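Local coordinates for protein ULam111 (Flavobacterium sp., PDB 5WUT) that probably hydrolyses the beta-1,3-glucosidic bonds of laminarin, as a laminarinase of glycoside hydrolase family 16 with a beta-jelly-roll fold, at residues K16-G28 with S69-Q81. Sequence-based numbering, arbitrary orientation.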
loop_
_atom_site.group_PDB
_atom_site.type_symbol
_atom_site.label_atom_id
_atom_site.label_comp_id
_atom_site.label_asym_id
_atom_site.label_seq_id
_atom_site.Cartn_x
_atom_site.Cartn_y
_atom_site.Cartn_z
ATOM N N LYS A 16 9.684 -3.543 31.914
ATOM C CA LYS A 16 8.841 -2.713 32.769
ATOM C C LYS A 16 9.146 -1.242 32.559
ATOM O O LYS A 16 8.329 -0.384 32.874
ATOM C CB LYS A 16 9.020 -3.026 34.258
ATOM C CG LYS A 16 8.867 -4.465 34.687
ATOM C CD LYS A 16 8.368 -4.468 36.134
ATOM C CE LYS A 16 8.632 -5.781 36.839
ATOM N NZ LYS A 16 9.803 -6.497 36.282
ATOM N N GLU A 17 10.331 -0.948 32.040
ATOM C CA GLU A 17 10.689 0.427 31.748
ATOM C C GLU A 17 11.492 0.478 30.461
ATOM O O GLU A 17 11.994 -0.542 29.984
ATOM C CB GLU A 17 11.469 1.077 32.899
ATOM C CG GLU A 17 12.787 0.429 33.267
ATOM C CD GLU A 17 13.392 1.036 34.534
ATOM O OE1 GLU A 17 12.633 1.329 35.485
ATOM O OE2 GLU A 17 14.626 1.241 34.566
ATOM N N LEU A 18 11.598 1.670 29.895
ATOM C CA LEU A 18 12.421 1.882 28.714
ATOM C C LEU A 18 13.867 1.546 29.037
ATOM O O LEU A 18 14.383 1.959 30.068
ATOM C CB LEU A 18 12.304 3.335 28.249
ATOM C CG LEU A 18 12.846 3.682 26.866
ATOM C CD1 LEU A 18 11.963 3.047 25.812
ATOM C CD2 LEU A 18 12.856 5.197 26.693
ATOM N N ASP A 19 14.523 0.795 28.160
ATOM C CA ASP A 19 15.916 0.422 28.396
ATOM C C ASP A 19 16.854 1.578 28.042
ATOM O O ASP A 19 17.106 1.835 26.869
ATOM C CB ASP A 19 16.283 -0.827 27.582
ATOM C CG ASP A 19 17.672 -1.375 27.925
ATOM O OD1 ASP A 19 18.460 -0.710 28.632
ATOM O OD2 ASP A 19 17.969 -2.505 27.482
ATOM N N THR A 20 17.388 2.267 29.049
ATOM C CA THR A 20 18.225 3.439 28.785
ATOM C C THR A 20 19.648 3.090 28.351
ATOM O O THR A 20 20.445 3.977 28.057
ATOM C CB THR A 20 18.276 4.387 30.012
ATOM O OG1 THR A 20 18.683 3.653 31.171
ATOM C CG2 THR A 20 16.905 4.982 30.259
ATOM N N LYS A 21 19.959 1.803 28.271
ATOM C CA LYS A 21 21.201 1.387 27.643
ATOM C C LYS A 21 21.070 1.500 26.128
ATOM O O LYS A 21 22.067 1.606 25.415
ATOM C CB LYS A 21 21.567 -0.042 28.036
ATOM C CG LYS A 21 21.855 -0.212 29.510
ATOM C CD LYS A 21 23.025 0.649 29.941
ATOM C CE LYS A 21 23.403 0.374 31.393
ATOM N NZ LYS A 21 23.123 -1.040 31.762
ATOM N N ASN A 22 19.831 1.484 25.650
ATOM C CA ASN A 22 19.576 1.617 24.215
ATOM C C ASN A 22 18.904 2.936 23.838
ATOM O O ASN A 22 18.986 3.344 22.678
ATOM C CB ASN A 22 18.728 0.452 23.723
ATOM C CG ASN A 22 19.494 -0.854 23.739
ATOM O OD1 ASN A 22 20.725 -0.857 23.682
ATOM N ND2 ASN A 22 18.777 -1.960 23.816
ATOM N N TRP A 23 18.257 3.602 24.806
ATOM C CA TRP A 23 17.473 4.816 24.520
ATOM C C TRP A 23 17.912 6.026 25.324
ATOM O O TRP A 23 18.248 5.919 26.510
ATOM C CB TRP A 23 15.979 4.587 24.786
ATOM C CG TRP A 23 15.368 3.610 23.826
ATOM C CD1 TRP A 23 15.199 2.264 24.017
ATOM C CD2 TRP A 23 14.875 3.894 22.515
ATOM N NE1 TRP A 23 14.627 1.691 22.905
ATOM C CE2 TRP A 23 14.412 2.671 21.969
ATOM C CE3 TRP A 23 14.768 5.063 21.753
ATOM C CZ2 TRP A 23 13.865 2.580 20.686
ATOM C CZ3 TRP A 23 14.210 4.981 20.484
ATOM C CH2 TRP A 23 13.764 3.747 19.963
ATOM N N ASN A 24 17.872 7.183 24.670
ATOM C CA ASN A 24 18.036 8.473 25.334
ATOM C C ASN A 24 16.704 9.172 25.395
ATOM O O ASN A 24 15.850 8.960 24.521
ATOM C CB ASN A 24 18.992 9.378 24.573
ATOM C CG ASN A 24 20.268 8.698 24.207
ATOM O OD1 ASN A 24 21.083 8.392 25.064
ATOM N ND2 ASN A 24 20.457 8.446 22.917
ATOM N N PHE A 25 16.528 10.034 26.392
ATOM C CA PHE A 25 15.449 11.018 26.327
ATOM C C PHE A 25 15.972 12.331 25.773
ATOM O O PHE A 25 17.055 12.796 26.149
ATOM C CB PHE A 25 14.826 11.278 27.704
ATOM C CG PHE A 25 14.099 10.108 28.270
ATOM C CD1 PHE A 25 12.759 9.892 27.972
ATOM C CD2 PHE A 25 14.749 9.219 29.108
ATOM C CE1 PHE A 25 12.083 8.817 28.499
ATOM C CE2 PHE A 25 14.072 8.137 29.644
ATOM C CZ PHE A 25 12.743 7.932 29.341
ATOM N N GLU A 26 15.193 12.953 24.899
ATOM C CA GLU A 26 15.427 14.356 24.596
ATOM C C GLU A 26 14.328 15.116 25.333
ATOM O O GLU A 26 13.163 14.711 25.318
ATOM C CB GLU A 26 15.449 14.592 23.076
ATOM C CG GLU A 26 16.692 13.927 22.447
ATOM C CD GLU A 26 16.969 14.306 20.999
ATOM O OE1 GLU A 26 18.069 13.976 20.494
ATOM O OE2 GLU A 26 16.094 14.910 20.357
ATOM N N LEU A 27 14.713 16.153 26.073
ATOM C CA LEU A 27 13.797 16.746 27.052
ATOM C C LEU A 27 13.711 18.256 26.946
ATOM O O LEU A 27 14.693 18.921 26.609
ATOM C CB LEU A 27 14.239 16.376 28.478
ATOM C CG LEU A 27 14.325 14.877 28.770
ATOM C CD1 LEU A 27 15.127 14.635 30.057
ATOM C CD2 LEU A 27 12.962 14.287 28.894
ATOM N N GLY A 28 12.544 18.778 27.305
ATOM C CA GLY A 28 12.333 20.211 27.433
ATOM C C GLY A 28 11.801 20.897 26.189
ATOM O O GLY A 28 11.056 20.301 25.404
ATOM N N SER A 69 4.874 15.710 26.156
ATOM C CA SER A 69 4.927 14.493 25.360
ATOM C C SER A 69 6.288 13.848 25.567
ATOM O O SER A 69 7.005 14.215 26.504
ATOM C CB SER A 69 4.657 14.806 23.883
ATOM O OG SER A 69 4.408 13.607 23.141
ATOM N N THR A 70 6.632 12.892 24.699
ATOM C CA THR A 70 7.875 12.122 24.795
ATOM C C THR A 70 8.638 12.162 23.486
ATOM O O THR A 70 8.027 12.110 22.401
ATOM C CB THR A 70 7.602 10.638 25.142
ATOM O OG1 THR A 70 6.731 10.560 26.275
ATOM C CG2 THR A 70 8.909 9.856 25.424
ATOM N N ARG A 71 9.961 12.251 23.589
ATOM C CA ARG A 71 10.863 12.131 22.450
ATOM C C ARG A 71 12.088 11.332 22.883
ATOM O O ARG A 71 12.825 11.750 23.782
ATOM C CB ARG A 71 11.271 13.518 21.942
ATOM C CG ARG A 71 12.288 13.498 20.790
ATOM C CD ARG A 71 12.388 14.887 20.176
ATOM N NE ARG A 71 13.537 15.001 19.285
ATOM C CZ ARG A 71 13.559 15.771 18.198
ATOM N NH1 ARG A 71 12.492 16.483 17.866
ATOM N NH2 ARG A 71 14.647 15.826 17.445
ATOM N N ILE A 72 12.300 10.181 22.249
ATOM C CA ILE A 72 13.409 9.310 22.616
ATOM C C ILE A 72 14.212 8.953 21.377
ATOM O O ILE A 72 13.665 8.910 20.273
ATOM C CB ILE A 72 12.916 8.033 23.321
ATOM C CG1 ILE A 72 11.843 7.305 22.498
ATOM C CG2 ILE A 72 12.338 8.379 24.697
ATOM C CD1 ILE A 72 11.550 5.901 23.046
ATOM N N THR A 73 15.512 8.729 21.559
ATOM C CA THR A 73 16.393 8.357 20.450
ATOM C C THR A 73 17.315 7.224 20.841
ATOM O O THR A 73 17.503 6.951 22.027
ATOM C CB THR A 73 17.299 9.501 19.991
ATOM O OG1 THR A 73 18.430 9.604 20.878
ATOM C CG2 THR A 73 16.551 10.812 19.975
ATOM N N THR A 74 17.927 6.589 19.850
ATOM C CA THR A 74 18.966 5.596 20.147
ATOM C C THR A 74 20.364 6.117 19.826
ATOM O O THR A 74 21.301 5.342 19.681
ATOM C CB THR A 74 18.739 4.272 19.387
ATOM O OG1 THR A 74 18.876 4.487 17.977
ATOM C CG2 THR A 74 17.379 3.694 19.698
ATOM N N GLN A 75 20.512 7.438 19.737
ATOM C CA GLN A 75 21.794 8.047 19.376
ATOM C C GLN A 75 22.945 7.542 20.242
ATOM O O GLN A 75 22.868 7.594 21.462
ATOM C CB GLN A 75 21.720 9.571 19.486
ATOM C CG GLN A 75 22.972 10.263 18.963
ATOM C CD GLN A 75 22.873 11.778 19.032
ATOM O OE1 GLN A 75 21.963 12.327 19.651
ATOM N NE2 GLN A 75 23.806 12.460 18.374
ATOM N N GLY A 76 24.005 7.072 19.590
ATOM C CA GLY A 76 25.196 6.597 20.280
ATOM C C GLY A 76 25.025 5.291 21.034
ATOM O O GLY A 76 25.943 4.858 21.728
ATOM N N LYS A 77 23.865 4.656 20.884
ATOM C CA LYS A 77 23.532 3.429 21.615
ATOM C C LYS A 77 23.110 2.258 20.729
ATOM O O LYS A 77 23.554 1.131 20.930
ATOM C CB LYS A 77 22.429 3.720 22.623
ATOM C CG LYS A 77 22.917 4.621 23.745
ATOM C CD LYS A 77 21.809 5.004 24.694
ATOM C CE LYS A 77 22.420 5.690 25.909
ATOM N NZ LYS A 77 21.348 6.117 26.852
ATOM N N LYS A 78 22.219 2.524 19.778
ATOM C CA LYS A 78 21.849 1.521 18.783
ATOM C C LYS A 78 21.802 2.198 17.422
ATOM O O LYS A 78 20.873 2.953 17.125
ATOM C CB LYS A 78 20.510 0.866 19.119
ATOM C CG LYS A 78 20.596 -0.206 20.213
ATOM C CD LYS A 78 21.307 -1.450 19.686
ATOM C CE LYS A 78 21.509 -2.500 20.785
ATOM N NZ LYS A 78 22.580 -2.130 21.746
ATOM N N GLU A 79 22.826 1.962 16.616
ATOM C CA GLU A 79 22.928 2.588 15.299
ATOM C C GLU A 79 23.191 1.527 14.234
ATOM O O GLU A 79 23.861 0.517 14.489
ATOM C CB GLU A 79 24.024 3.664 15.279
ATOM C CG GLU A 79 23.828 4.738 16.359
ATOM C CD GLU A 79 24.687 5.978 16.155
ATOM O OE1 GLU A 79 25.648 5.916 15.362
ATOM O OE2 GLU A 79 24.407 7.029 16.804
ATOM N N PHE A 80 22.625 1.748 13.050
ATOM C CA PHE A 80 22.700 0.785 11.952
ATOM C C PHE A 80 22.926 1.449 10.607
ATOM O O PHE A 80 22.439 2.545 10.356
ATOM C CB PHE A 80 21.417 -0.057 11.911
ATOM C CG PHE A 80 21.164 -0.794 13.190
ATOM C CD1 PHE A 80 21.746 -2.029 13.407
ATOM C CD2 PHE A 80 20.400 -0.230 14.189
ATOM C CE1 PHE A 80 21.543 -2.707 14.599
ATOM C CE2 PHE A 80 20.201 -0.894 15.386
ATOM C CZ PHE A 80 20.770 -2.149 15.575
ATOM N N GLN A 81 23.682 0.773 9.745
ATOM C CA GLN A 81 23.883 1.219 8.372
ATOM C C GLN A 81 23.330 0.157 7.433
ATOM O O GLN A 81 23.863 -0.969 7.388
ATOM C CB GLN A 81 25.360 1.465 8.080
ATOM C CG GLN A 81 25.624 1.977 6.677
ATOM C CD GLN A 81 27.091 2.299 6.437
ATOM O OE1 GLN A 81 27.825 2.655 7.367
ATOM N NE2 GLN A 81 27.527 2.174 5.187
HETATM O O HOH W 1 23.807 0.188 23.560
HETATM O O HOH W 2 11.119 12.755 26.182
HETATM O O HOH W 3 19.707 11.968 21.206
#
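Lys77 NZ is gripped by three oxygens of the 16-28 segment: the carbonyl O of Thr20 at 2.6 Å, OD1 of Asn24, and the O of Trp23, whose carbonyl plane NZ meets from well above, not along a lone pair. An extended chain beyond CG carries the ammonium there, its methylenes running past the Lys21 carbonyl. With an alanine here, the oxygens of Thr20, Trp23 and Asn24 are likely to lose the donor they share, and the Asn24 amide one of its holds. That amide is also held through ND2, which gives one hydrogen to Gln75 O (2.9 Å), on a lone pair, and the other to Thr73 OG1, both partners lying close to the amide plane. In the backbone, Asn24 and Thr73 form an antiparallel hydrogen-bonded pair, with Asn24 N to Thr73 O at 2.7 Å and 173°. The six-membered ring of Trp23 is sandwiched by methyls: Thr74 CG2 sits 3.4 Å from the centroid on one face, Ile72 CD1 covers the other. Its NE1 is hydrogen-bonded to Glu11 OE2 on strand 7-11. Further along, Arg71 NE meets Glu26 OE2 at 2.8 Å on the anti side, a salt bridge whose bond is bent (134°), with OE2 tilted from the guanidinium plane although the two planes are only 16° apart. Strand 24-25 thus pairs with strand 66-80 of the jelly roll, while Trp23 and the loop before it are held by the methyl sandwich and the lysine, whose three bonds here all go to carbonyl oxygens, their dipoles probably offsetting part of its charge.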